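Local coordinates for serine-rich secreted cell wall anchored (LPXTG-motif ) protein (Lactobacillus reuteri ATCC 53608, PDB 5NXK), which probably mediates adhesion of the bacterium to its host's gut as a cell-wall-anchored, serine-rich repeat adhesin with a beta-solenoid domain probably used for binding, at residues I169-N174 and I186-L191; M213-I216 and Y221-K224; F233-N236 and A240-M243; V250-Q255 and G263-A268. All coordinates share one frame; numbering follows the deposited sequence.

Contact 1 (I169-N174 and I186-L191); sequences INIAEN and IDMWLL
Strands 169-171 and 188-191 face each other across the interior, their axes 10.4 Å apart at the closest and their N-to-C directions 134° apart. Ile169 and Leu190 are the nearest backbone neighbours, with CA atoms 8.2 Å apart, too far for strand pairing, so the space between is filled by side chains. Ile169 is the middle of the contact. Its CG1 lies beside its own backbone N (chi1 -62°), which carries CD1 inward over the Met188 chain, 3.8 Å from Met188 CG. The other branch of Ile169 receives the methionine's methyl, Met188 CE standing 3.9 Å from Ile169 CG2. Met188 is extended beyond CG, which lets the thioether cross Ile169 at a slant, CG and SD at CD1 and CE at CG2, and reach toward Ile171, whose CD1 is 4.3 Å from Met188 CE.

Both strands belong to parallel sheets of a right-handed beta-solenoid, and these side chains stack in its apolar interior: Leu126 of the preceding coil touches Ile169, while Met213 and Leu225 of the following one touch Met188 and Leu190. Leu190 comes at Ile169 from a second side, roughly a right angle from Met188. Its CD2 sits 3.7 Å from Ile169 N and 4.0 Å from Ile169 CG1, while its CD1 is 4.0 Å from Ile169 CD1. Trp189 turns away from this interior, with Ile186 CD1 over one ring face and Asp226 accepting from its NE1.

Contact 2 (M213-I216 and Y221-K224); sequences MENI and YNIK
A corner of the beta-solenoid is the setting here: strand 210-214 ends, a short loop follows, and the chain turns at Asn222 into strand 223-224 on another face of the coil. Met213 and Asn222 have the nearest CA atoms, 7.0 Å apart, and their side chains pass each other head to tail. Met213 is bent at its last torsion (chi3 -69°), which folds the methyl back against the corner: Met213 CE lies 3.9 Å from Asn222 CB and 3.8 Å from Ile223 CG1, the Met213 side chain standing nearly perpendicular to that of Ile223. The amide of Asn222 passes the methionine the other way, toward its backbone, bringing ND2 to 3.3 Å from Met213 O and 4.1 Å from Met213 CB.

Asn215 enters from the loop side, its ND2 4.4 Å from Asn222 ND2. What brings two amide nitrogens together is Asp187 of the preceding coil, whose OD2 accepts a hydrogen bond from each. Asn222 also gives ND2 to Ser244 O and takes a bond at OD1 from Asn249 ND2, and Asn215 ND2 reaches Leu179 O as well. The buried corner is therefore polar on one flank and apolar on the other. With two amide donors at one oxygen, the Asp187 carboxylate is probably stabilised as the anion, while the several bonds on each asparagine fix how its amide is turned beside the methionine.

Contact 3 (F233-N236 and A240-M243); sequences FIVN and AVKM
Val235 and Val241 make the tight part of this contact. Both CG methyls of Val235 close on a single branch of Val241: Val241 CG2 is 3.9 Å from Val235 CG1 and 4.0 Å from Val235 CG2, so it is seated against the fork of its partner. In Val241 this branch stands beside the backbone N and CG1 lies anti to that N (chi1 170°), which directs CG1 toward the aromatic neighbour.

There the packing is looser. The edge of the Phe233 ring meets Val241 CG1 near the ring plane, with CZ 4.4 Å away. Met243 arrives from the opposite direction, bent at chi3 (-60°), and holds its CE 4.1 Å from Phe233 CZ in an oblique approach. One face of the same ring is covered by Val235 CG2, 3.7 Å above its plane and toward the rim.

Strands 233-235 and 240-243 are successive strands of one beta-solenoid coil, lying in different parallel sheets; their axes come within 9.5 Å at an angle of 132°. In the interior, Ile265 of the next coil lies beside Phe233, Val273 beside both valines and Leu275 beside Met243, while Ile223 of the preceding coil meets Phe233 and Met243. The alternate residues turn to the outer side: Lys242 is exposed to solvent and Ile234 and Ala240 partly so, and at the turn Asn236 is tied by ND2 to Val205 O of the preceding coil.

Contact 4 (V250-Q255 and G263-A268); sequences VRIIPQ and GNIELA
Apolar contact is what joins these two segments, and it involves four buried residues: Val250 and Ile252 from one side, Gly263 and Ile265 from the other. The CD1 methyl of Ile265 faces the first two from one side, 4.4 Å from Val250 CG1 and 4.5 Å from Ile252 CD1. Ile265 reaches them with an extended ethyl arm (chi2 177°), and Ile252 answers in the same way (chi2 177°), so it is their terminal methyls that meet. These are loose van der Waals distances.

Backbone and side chain meet at the other end. Ile252 CD1 lies over Gly263, 4.3 Å from its CA, where the two segments are nearest: the CA atoms of Ile252 and Gly263 are 7.1 Å apart, against 9.5 Å for Val250 and Ile265. The glycine thus lets the isoleucine come down directly onto the main chain.

Polar and charged interactions lie away from the interface. Arg251, between the two inward residues, points outward, where it forms salt bridges with Asp156 and Asp248; Ile253 CD1 covers one face of its guanidinium group, 3.5 Å above the plane. Gln255 NE2 donates to Arg153 O.

The interior continues through Phe233 of the same coil as Val250, Leu225 of the coil before, and Val289 of the coil after that of strand 261-267. Alternation of inward aliphatic and outward polar residues, with strands 248-252 and 261-267 in different sheets, the last of one coil and the first of the next, is the pattern of a parallel beta-solenoid, consistent with the pectate-lyase-like family.

Along the chain the four contacts follow in series, and in space they are neighbours inside one beta-solenoid, their centres 10 to 14 Å apart. Backbone pairing between coils joins most of them. Met188 O and Lys224 N, 2.8 Å apart, probably bond contact 1 to contact 2; Ile223 O and Arg251 N, also 2.8 Å apart, do the same for contacts 2 and 4. Val235 N with Glu266 O probably ties contact 3 to contact 4. Met213 N and Lys242 O, 2.9 Å apart, probably bond contacts 2 and 3, which also pack Met213 CE 3.4 Å from Met243 SD. Trp189 CZ2, 3.8 Å from Gln255 NE2, brings contact 1 to contact 4. Contacts 1 and 3 do not touch.

Contact 1 (I169-N174 and I186-L191)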
loop_
_atom_site.group_PDB
_atom_site.type_symbol
_atom_site.label_atom_id
_atom_site.label_comp_id
_atom_site.label_asym_id
_atom_site.label_seq_id
_atom_site.Cartn_x
_atom_site.Cartn_y
_atom_site.Cartn_z
ATOM N N ILE A 169 2.947 4.506 -4.077
ATOM C CA ILE A 169 3.250 4.291 -2.663
ATOM C C ILE A 169 4.550 5.040 -2.381
ATOM O O ILE A 169 5.592 4.754 -2.979
ATOM C CB ILE A 169 3.380 2.802 -2.319
ATOM C CG1 ILE A 169 2.061 2.072 -2.585
ATOM C CG2 ILE A 169 3.771 2.605 -0.863
ATOM C CD1 ILE A 169 2.185 0.585 -2.396
ATOM N N ASN A 170 4.478 6.026 -1.497
ATOM C CA ASN A 170 5.635 6.869 -1.229
ATOM C C ASN A 170 6.104 6.649 0.198
ATOM O O ASN A 170 5.358 6.895 1.133
ATOM C CB ASN A 170 5.289 8.352 -1.420
ATOM C CG ASN A 170 4.779 8.667 -2.812
ATOM O OD1 ASN A 170 5.409 8.323 -3.812
ATOM N ND2 ASN A 170 3.613 9.321 -2.881
ATOM N N ILE A 171 7.348 6.236 0.370
ATOM C CA ILE A 171 7.951 6.172 1.694
ATOM C C ILE A 171 8.583 7.530 1.928
ATOM O O ILE A 171 9.495 7.938 1.212
ATOM C CB ILE A 171 9.000 5.040 1.831
ATOM C CG1 ILE A 171 8.333 3.659 1.900
ATOM C CG2 ILE A 171 9.795 5.197 3.117
ATOM C CD1 ILE A 171 7.575 3.229 0.670
ATOM N N ALA A 172 8.072 8.254 2.915
ATOM C CA ALA A 172 8.474 9.643 3.092
ATOM C C ALA A 172 9.934 9.761 3.464
ATOM O O ALA A 172 10.514 8.822 4.007
ATOM C CB ALA A 172 7.620 10.300 4.164
ATOM N N GLU A 173 10.534 10.912 3.179
ATOM C CA GLU A 173 11.877 11.180 3.671
ATOM C C GLU A 173 11.946 10.960 5.180
ATOM O O GLU A 173 10.991 11.248 5.899
ATOM C CB GLU A 173 12.353 12.579 3.288
ATOM C CG GLU A 173 11.591 13.735 3.858
ATOM C CD GLU A 173 12.316 15.050 3.598
ATOM O OE1 GLU A 173 13.539 15.010 3.333
ATOM O OE2 GLU A 173 11.659 16.113 3.632
ATOM N N ASN A 174 13.058 10.375 5.620
ATOM C CA ASN A 174 13.335 10.049 7.021
ATOM C C ASN A 174 12.457 8.958 7.607
ATOM O O ASN A 174 12.611 8.612 8.767
ATOM C CB ASN A 174 13.209 11.304 7.892
ATOM C CG ASN A 174 14.131 12.398 7.432
ATOM O OD1 ASN A 174 15.290 12.145 7.136
ATOM N ND2 ASN A 174 13.608 13.608 7.307
ATOM N N ILE A 186 2.350 -11.046 -2.789
ATOM C CA ILE A 186 2.988 -9.810 -3.244
ATOM C C ILE A 186 2.939 -8.777 -2.110
ATOM O O ILE A 186 1.916 -8.654 -1.454
ATOM C CB ILE A 186 2.293 -9.259 -4.526
ATOM C CG1 ILE A 186 2.288 -10.325 -5.630
ATOM C CG2 ILE A 186 2.978 -7.979 -5.013
ATOM C CD1 ILE A 186 1.481 -9.921 -6.861
ATOM N N ASP A 187 4.041 -8.065 -1.857
ATOM C CA ASP A 187 4.044 -7.039 -0.807
ATOM C C ASP A 187 3.361 -5.749 -1.283
ATOM O O ASP A 187 2.539 -5.178 -0.569
ATOM C CB ASP A 187 5.468 -6.715 -0.336
ATOM C CG ASP A 187 6.184 -7.914 0.307
ATOM O OD1 ASP A 187 5.515 -8.874 0.757
ATOM O OD2 ASP A 187 7.435 -7.884 0.370
ATOM N N MET A 188 3.708 -5.291 -2.485
ATOM C CA MET A 188 3.110 -4.070 -3.049
ATOM C C MET A 188 2.726 -4.326 -4.491
ATOM O O MET A 188 3.591 -4.608 -5.315
ATOM C CB MET A 188 4.081 -2.893 -3.001
ATOM C CG MET A 188 4.462 -2.410 -1.612
ATOM S SD MET A 188 5.715 -1.100 -1.739
ATOM C CE MET A 188 5.857 -0.605 -0.023
ATOM N N TRP A 189 1.440 -4.221 -4.805
ATOM C CA TRP A 189 0.987 -4.409 -6.169
ATOM C C TRP A 189 0.326 -3.123 -6.635
ATOM O O TRP A 189 -0.738 -2.755 -6.145
ATOM C CB TRP A 189 -0.004 -5.580 -6.275
ATOM C CG TRP A 189 -0.271 -6.021 -7.683
ATOM C CD1 TRP A 189 0.182 -5.431 -8.828
ATOM C CD2 TRP A 189 -1.019 -7.176 -8.100
ATOM N NE1 TRP A 189 -0.244 -6.134 -9.922
ATOM C CE2 TRP A 189 -0.978 -7.210 -9.505
ATOM C CE3 TRP A 189 -1.721 -8.178 -7.417
ATOM C CZ2 TRP A 189 -1.615 -8.209 -10.247
ATOM C CZ3 TRP A 189 -2.346 -9.170 -8.156
ATOM C CH2 TRP A 189 -2.290 -9.179 -9.553
ATOM N N LEU A 190 0.967 -2.448 -7.583
ATOM C CA LEU A 190 0.450 -1.202 -8.126
ATOM C C LEU A 190 0.086 -1.463 -9.576
ATOM O O LEU A 190 0.952 -1.758 -10.401
ATOM C CB LEU A 190 1.464 -0.064 -8.013
ATOM C CG LEU A 190 1.948 0.341 -6.611
ATOM C CD1 LEU A 190 3.108 -0.533 -6.129
ATOM C CD2 LEU A 190 2.319 1.828 -6.558
ATOM N N LEU A 191 -1.205 -1.374 -9.864
ATOM C CA LEU A 191 -1.744 -1.715 -11.176
ATOM C C LEU A 191 -2.670 -0.600 -11.661
ATOM O O LEU A 191 -3.435 -0.041 -10.874
ATOM C CB LEU A 191 -2.505 -3.054 -11.102
ATOM C CG LEU A 191 -3.163 -3.647 -12.358
ATOM C CD1 LEU A 191 -3.090 -5.189 -12.330
ATOM C CD2 LEU A 191 -4.627 -3.172 -12.510
#

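Contact 2 (M213-I216 and Y221-K224)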
loop_
_atom_site.group_PDB
_atom_site.type_symbol
_atom_site.label_atom_id
_atom_site.label_comp_id
_atom_site.label_asym_id
_atom_site.label_seq_id
_atom_site.Cartn_x
_atom_site.Cartn_y
_atom_site.Cartn_z
ATOM N N MET A 213 11.597 -4.949 3.446
ATOM C CA MET A 213 10.614 -5.969 3.102
ATOM C C MET A 213 11.335 -7.294 2.897
ATOM O O MET A 213 11.531 -7.761 1.772
ATOM C CB MET A 213 9.781 -5.563 1.874
ATOM C CG MET A 213 9.282 -4.127 1.924
ATOM S SD MET A 213 7.844 -3.781 0.854
ATOM C CE MET A 213 8.643 -3.923 -0.726
ATOM N N GLU A 214 11.741 -7.884 4.016
ATOM C CA GLU A 214 12.534 -9.104 4.002
ATOM C C GLU A 214 11.594 -10.289 4.156
ATOM O O GLU A 214 11.384 -10.785 5.255
ATOM C CB GLU A 214 13.569 -9.060 5.123
ATOM C CG GLU A 214 14.668 -8.042 4.837
ATOM C CD GLU A 214 15.690 -7.940 5.955
ATOM O OE1 GLU A 214 15.286 -7.774 7.131
ATOM O OE2 GLU A 214 16.897 -7.997 5.653
ATOM N N ASN A 215 11.052 -10.751 3.035
ATOM C CA ASN A 215 9.933 -11.678 3.050
ATOM C C ASN A 215 10.189 -12.909 2.201
ATOM O O ASN A 215 9.261 -13.524 1.668
ATOM C CB ASN A 215 8.681 -10.941 2.582
ATOM C CG ASN A 215 8.263 -9.854 3.559
ATOM O OD1 ASN A 215 8.212 -10.094 4.767
ATOM N ND2 ASN A 215 7.960 -8.655 3.045
ATOM N N ILE A 216 11.462 -13.279 2.120
ATOM C CA ILE A 216 11.909 -14.384 1.292
ATOM C C ILE A 216 11.278 -15.721 1.732
ATOM O O ILE A 216 11.179 -16.656 0.940
ATOM C CB ILE A 216 13.463 -14.466 1.307
ATOM C CG1 ILE A 216 13.984 -15.346 0.172
ATOM C CG2 ILE A 216 13.985 -14.916 2.666
ATOM C CD1 ILE A 216 15.390 -14.996 -0.238
ATOM N N TYR A 221 6.796 -11.784 -5.072
ATOM C CA TYR A 221 7.355 -10.521 -5.575
ATOM C C TYR A 221 7.199 -9.440 -4.517
ATOM O O TYR A 221 6.111 -9.269 -3.980
ATOM C CB TYR A 221 6.656 -10.022 -6.842
ATOM C CG TYR A 221 6.120 -11.054 -7.785
ATOM C CD1 TYR A 221 6.915 -12.083 -8.258
ATOM C CD2 TYR A 221 4.802 -10.983 -8.224
ATOM C CE1 TYR A 221 6.412 -13.023 -9.135
ATOM C CE2 TYR A 221 4.291 -11.915 -9.096
ATOM C CZ TYR A 221 5.096 -12.937 -9.548
ATOM O OH TYR A 221 4.585 -13.869 -10.425
ATOM N N ASN A 222 8.263 -8.697 -4.215
ATOM C CA ASN A 222 8.117 -7.585 -3.276
ATOM C C ASN A 222 7.260 -6.464 -3.884
ATOM O O ASN A 222 6.327 -5.963 -3.261
ATOM C CB ASN A 222 9.479 -7.023 -2.867
ATOM C CG ASN A 222 10.327 -8.036 -2.112
ATOM O OD1 ASN A 222 11.394 -8.412 -2.575
ATOM N ND2 ASN A 222 9.849 -8.480 -0.948
ATOM N N ILE A 223 7.609 -6.062 -5.097
ATOM C CA ILE A 223 6.924 -4.968 -5.769
ATOM C C ILE A 223 6.533 -5.391 -7.178
ATOM O O ILE A 223 7.368 -5.808 -7.970
ATOM C CB ILE A 223 7.791 -3.695 -5.842
ATOM C CG1 ILE A 223 8.218 -3.236 -4.443
ATOM C CG2 ILE A 223 7.039 -2.566 -6.556
ATOM C CD1 ILE A 223 9.197 -2.041 -4.477
ATOM N N LYS A 224 5.246 -5.319 -7.471
ATOM C CA LYS A 224 4.785 -5.605 -8.808
ATOM C C LYS A 224 4.173 -4.338 -9.382
ATOM O O LYS A 224 3.232 -3.775 -8.816
ATOM C CB LYS A 224 3.780 -6.766 -8.826
ATOM C CG LYS A 224 3.492 -7.217 -10.242
ATOM C CD LYS A 224 2.468 -8.334 -10.363
ATOM C CE LYS A 224 2.397 -8.767 -11.826
ATOM N NZ LYS A 224 2.472 -10.230 -11.991
#

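Contact 3 (F233-N236 and A240-M243)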
loop_
_atom_site.group_PDB
_atom_site.type_symbol
_atom_site.label_atom_id
_atom_site.label_comp_id
_atom_site.label_asym_id
_atom_site.label_seq_id
_atom_site.Cartn_x
_atom_site.Cartn_y
_atom_site.Cartn_z
ATOM N N PHE A 233 10.373 2.820 -9.847
ATOM C CA PHE A 233 10.858 2.532 -8.500
ATOM C C PHE A 233 12.017 3.481 -8.267
ATOM O O PHE A 233 13.052 3.378 -8.942
ATOM C CB PHE A 233 11.302 1.075 -8.344
ATOM C CG PHE A 233 11.802 0.728 -6.953
ATOM C CD1 PHE A 233 11.104 1.142 -5.827
ATOM C CD2 PHE A 233 12.943 -0.053 -6.781
ATOM C CE1 PHE A 233 11.542 0.812 -4.548
ATOM C CE2 PHE A 233 13.393 -0.391 -5.509
ATOM C CZ PHE A 233 12.695 0.033 -4.391
ATOM N N ILE A 234 11.816 4.441 -7.372
ATOM C CA ILE A 234 12.773 5.517 -7.180
ATOM C C ILE A 234 13.300 5.488 -5.754
ATOM O O ILE A 234 12.537 5.608 -4.812
ATOM C CB ILE A 234 12.155 6.897 -7.459
ATOM C CG1 ILE A 234 11.600 6.953 -8.879
ATOM C CG2 ILE A 234 13.202 7.992 -7.274
ATOM C CD1 ILE A 234 10.779 8.190 -9.146
ATOM N N VAL A 235 14.603 5.311 -5.608
ATOM C CA VAL A 235 15.252 5.313 -4.311
ATOM C C VAL A 235 16.143 6.555 -4.230
ATOM O O VAL A 235 17.126 6.669 -4.954
ATOM C CB VAL A 235 16.069 4.040 -4.110
ATOM C CG1 VAL A 235 16.835 4.097 -2.783
ATOM C CG2 VAL A 235 15.145 2.826 -4.190
ATOM N N ASN A 236 15.786 7.493 -3.360
ATOM C CA ASN A 236 16.459 8.786 -3.313
ATOM C C ASN A 236 17.765 8.778 -2.506
ATOM O O ASN A 236 18.158 7.746 -1.948
ATOM C CB ASN A 236 15.486 9.857 -2.774
ATOM C CG ASN A 236 14.443 10.256 -3.806
ATOM O OD1 ASN A 236 14.724 11.084 -4.662
ATOM N ND2 ASN A 236 13.247 9.678 -3.733
ATOM N N ALA A 240 17.997 3.742 2.461
ATOM C CA ALA A 240 18.401 2.366 2.718
ATOM C C ALA A 240 17.245 1.433 2.382
ATOM O O ALA A 240 16.151 1.557 2.932
ATOM C CB ALA A 240 18.826 2.187 4.179
ATOM N N VAL A 241 17.476 0.510 1.464
ATOM C CA VAL A 241 16.450 -0.424 1.036
ATOM C C VAL A 241 16.936 -1.851 1.212
ATOM O O VAL A 241 18.033 -2.196 0.763
ATOM C CB VAL A 241 16.057 -0.184 -0.435
ATOM C CG1 VAL A 241 15.152 -1.314 -0.957
ATOM C CG2 VAL A 241 15.383 1.180 -0.603
ATOM N N LYS A 242 16.128 -2.684 1.860
ATOM C CA LYS A 242 16.470 -4.091 2.016
ATOM C C LYS A 242 15.249 -4.912 1.687
ATOM O O LYS A 242 14.236 -4.794 2.373
ATOM C CB LYS A 242 16.902 -4.435 3.448
ATOM C CG LYS A 242 18.150 -3.787 3.989
ATOM C CD LYS A 242 18.282 -4.192 5.461
ATOM C CE LYS A 242 19.714 -4.187 5.951
ATOM N NZ LYS A 242 20.192 -2.811 6.232
ATOM N N MET A 243 15.319 -5.718 0.636
ATOM C CA MET A 243 14.179 -6.549 0.275
ATOM C C MET A 243 14.591 -7.964 -0.114
ATOM O O MET A 243 15.647 -8.181 -0.723
ATOM C CB MET A 243 13.369 -5.909 -0.877
ATOM C CG MET A 243 12.998 -4.445 -0.658
ATOM S SD MET A 243 11.842 -3.790 -1.885
ATOM C CE MET A 243 12.730 -3.985 -3.401
#

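Contact 4 (V250-Q255 and G263-A268)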
loop_
_atom_site.group_PDB
_atom_site.type_symbol
_atom_site.label_atom_id
_atom_site.label_comp_id
_atom_site.label_asym_id
_atom_site.label_seq_id
_atom_site.Cartn_x
_atom_site.Cartn_y
_atom_site.Cartn_z
ATOM N N VAL A 250 11.494 -6.657 -7.808
ATOM C CA VAL A 250 10.612 -5.760 -8.563
ATOM C C VAL A 250 10.262 -6.412 -9.884
ATOM O O VAL A 250 11.141 -6.851 -10.634
ATOM C CB VAL A 250 11.234 -4.371 -8.841
ATOM C CG1 VAL A 250 10.219 -3.475 -9.590
ATOM C CG2 VAL A 250 11.683 -3.714 -7.542
ATOM N N ARG A 251 8.968 -6.482 -10.165
ATOM C CA ARG A 251 8.508 -7.116 -11.385
ATOM C C ARG A 251 7.740 -6.147 -12.273
ATOM O O ARG A 251 6.747 -5.574 -11.853
ATOM C CB ARG A 251 7.627 -8.301 -11.038
ATOM C CG ARG A 251 6.989 -9.023 -12.208
ATOM C CD ARG A 251 7.061 -10.485 -11.820
ATOM N NE ARG A 251 6.294 -11.376 -12.656
ATOM C CZ ARG A 251 6.639 -12.632 -12.903
ATOM N NH1 ARG A 251 7.766 -13.140 -12.401
ATOM N NH2 ARG A 251 5.861 -13.378 -13.672
ATOM N N ILE A 252 8.223 -5.963 -13.500
ATOM C CA ILE A 252 7.521 -5.155 -14.483
ATOM C C ILE A 252 7.277 -5.984 -15.734
ATOM O O ILE A 252 8.101 -6.016 -16.645
ATOM C CB ILE A 252 8.296 -3.896 -14.844
ATOM C CG1 ILE A 252 8.794 -3.205 -13.565
ATOM C CG2 ILE A 252 7.401 -2.951 -15.678
ATOM C CD1 ILE A 252 9.629 -1.980 -13.815
ATOM N N ILE A 253 6.135 -6.656 -15.750
ATOM C CA ILE A 253 5.730 -7.505 -16.863
ATOM C C ILE A 253 4.264 -7.203 -17.165
ATOM O O ILE A 253 3.420 -7.301 -16.274
ATOM C CB ILE A 253 5.919 -9.016 -16.530
ATOM C CG1 ILE A 253 7.410 -9.353 -16.355
ATOM C CG2 ILE A 253 5.329 -9.888 -17.629
ATOM C CD1 ILE A 253 7.672 -10.839 -15.970
ATOM N N PRO A 254 3.960 -6.793 -18.407
ATOM C CA PRO A 254 2.573 -6.408 -18.715
ATOM C C PRO A 254 1.575 -7.548 -18.473
ATOM O O PRO A 254 1.897 -8.714 -18.714
ATOM C CB PRO A 254 2.629 -6.026 -20.196
ATOM C CG PRO A 254 4.086 -5.626 -20.435
ATOM C CD PRO A 254 4.884 -6.540 -19.530
ATOM N N GLN A 255 0.394 -7.203 -17.966
ATOM C CA GLN A 255 -0.655 -8.176 -17.658
ATOM C C GLN A 255 -1.259 -8.802 -18.919
ATOM O O GLN A 255 -1.797 -9.912 -18.873
ATOM C CB GLN A 255 -1.758 -7.506 -16.831
ATOM C CG GLN A 255 -1.359 -7.259 -15.389
ATOM C CD GLN A 255 -1.480 -8.509 -14.530
ATOM O OE1 GLN A 255 -0.521 -9.279 -14.401
ATOM N NE2 GLN A 255 -2.646 -8.696 -13.902
ATOM N N GLY A 263 9.293 1.510 -17.995
ATOM C CA GLY A 263 9.768 1.232 -16.652
ATOM C C GLY A 263 11.009 2.068 -16.392
ATOM O O GLY A 263 11.841 2.257 -17.272
ATOM N N ASN A 264 11.118 2.594 -15.181
ATOM C CA ASN A 264 12.275 3.376 -14.803
ATOM C C ASN A 264 12.583 3.093 -13.330
ATOM O O ASN A 264 11.750 3.320 -12.431
ATOM C CB ASN A 264 12.047 4.880 -15.041
ATOM C CG ASN A 264 12.136 5.267 -16.526
ATOM O OD1 ASN A 264 11.128 5.232 -17.250
ATOM N ND2 ASN A 264 13.338 5.630 -16.986
ATOM N N ILE A 265 13.790 2.596 -13.098
ATOM C CA ILE A 265 14.273 2.358 -11.757
ATOM C C ILE A 265 15.507 3.238 -11.540
ATOM O O ILE A 265 16.445 3.228 -12.336
ATOM C CB ILE A 265 14.587 0.883 -11.545
ATOM C CG1 ILE A 265 13.319 0.045 -11.802
ATOM C CG2 ILE A 265 15.165 0.637 -10.141
ATOM C CD1 ILE A 265 13.539 -1.443 -11.699
ATOM N N GLU A 266 15.480 4.037 -10.482
ATOM C CA GLU A 266 16.549 4.993 -10.239
ATOM C C GLU A 266 17.038 4.831 -8.813
ATOM O O GLU A 266 16.264 4.947 -7.877
ATOM C CB GLU A 266 16.064 6.429 -10.485
ATOM C CG GLU A 266 15.597 6.697 -11.933
ATOM C CD GLU A 266 15.086 8.125 -12.172
ATOM O OE1 GLU A 266 14.056 8.505 -11.570
ATOM O OE2 GLU A 266 15.708 8.863 -12.969
ATOM N N LEU A 267 18.326 4.558 -8.659
ATOM C CA LEU A 267 18.924 4.352 -7.345
ATOM C C LEU A 267 19.940 5.470 -7.138
ATOM O O LEU A 267 21.009 5.460 -7.741
ATOM C CB LEU A 267 19.595 2.979 -7.247
ATOM C CG LEU A 267 18.733 1.755 -7.618
ATOM C CD1 LEU A 267 19.430 0.435 -7.311
ATOM C CD2 LEU A 267 17.389 1.801 -6.913
ATOM N N ALA A 268 19.617 6.426 -6.280
ATOM C CA ALA A 268 20.377 7.673 -6.223
ATOM C C ALA A 268 21.707 7.537 -5.498
ATOM O O ALA A 268 21.910 6.610 -4.715
ATOM C CB ALA A 268 19.528 8.770 -5.546
#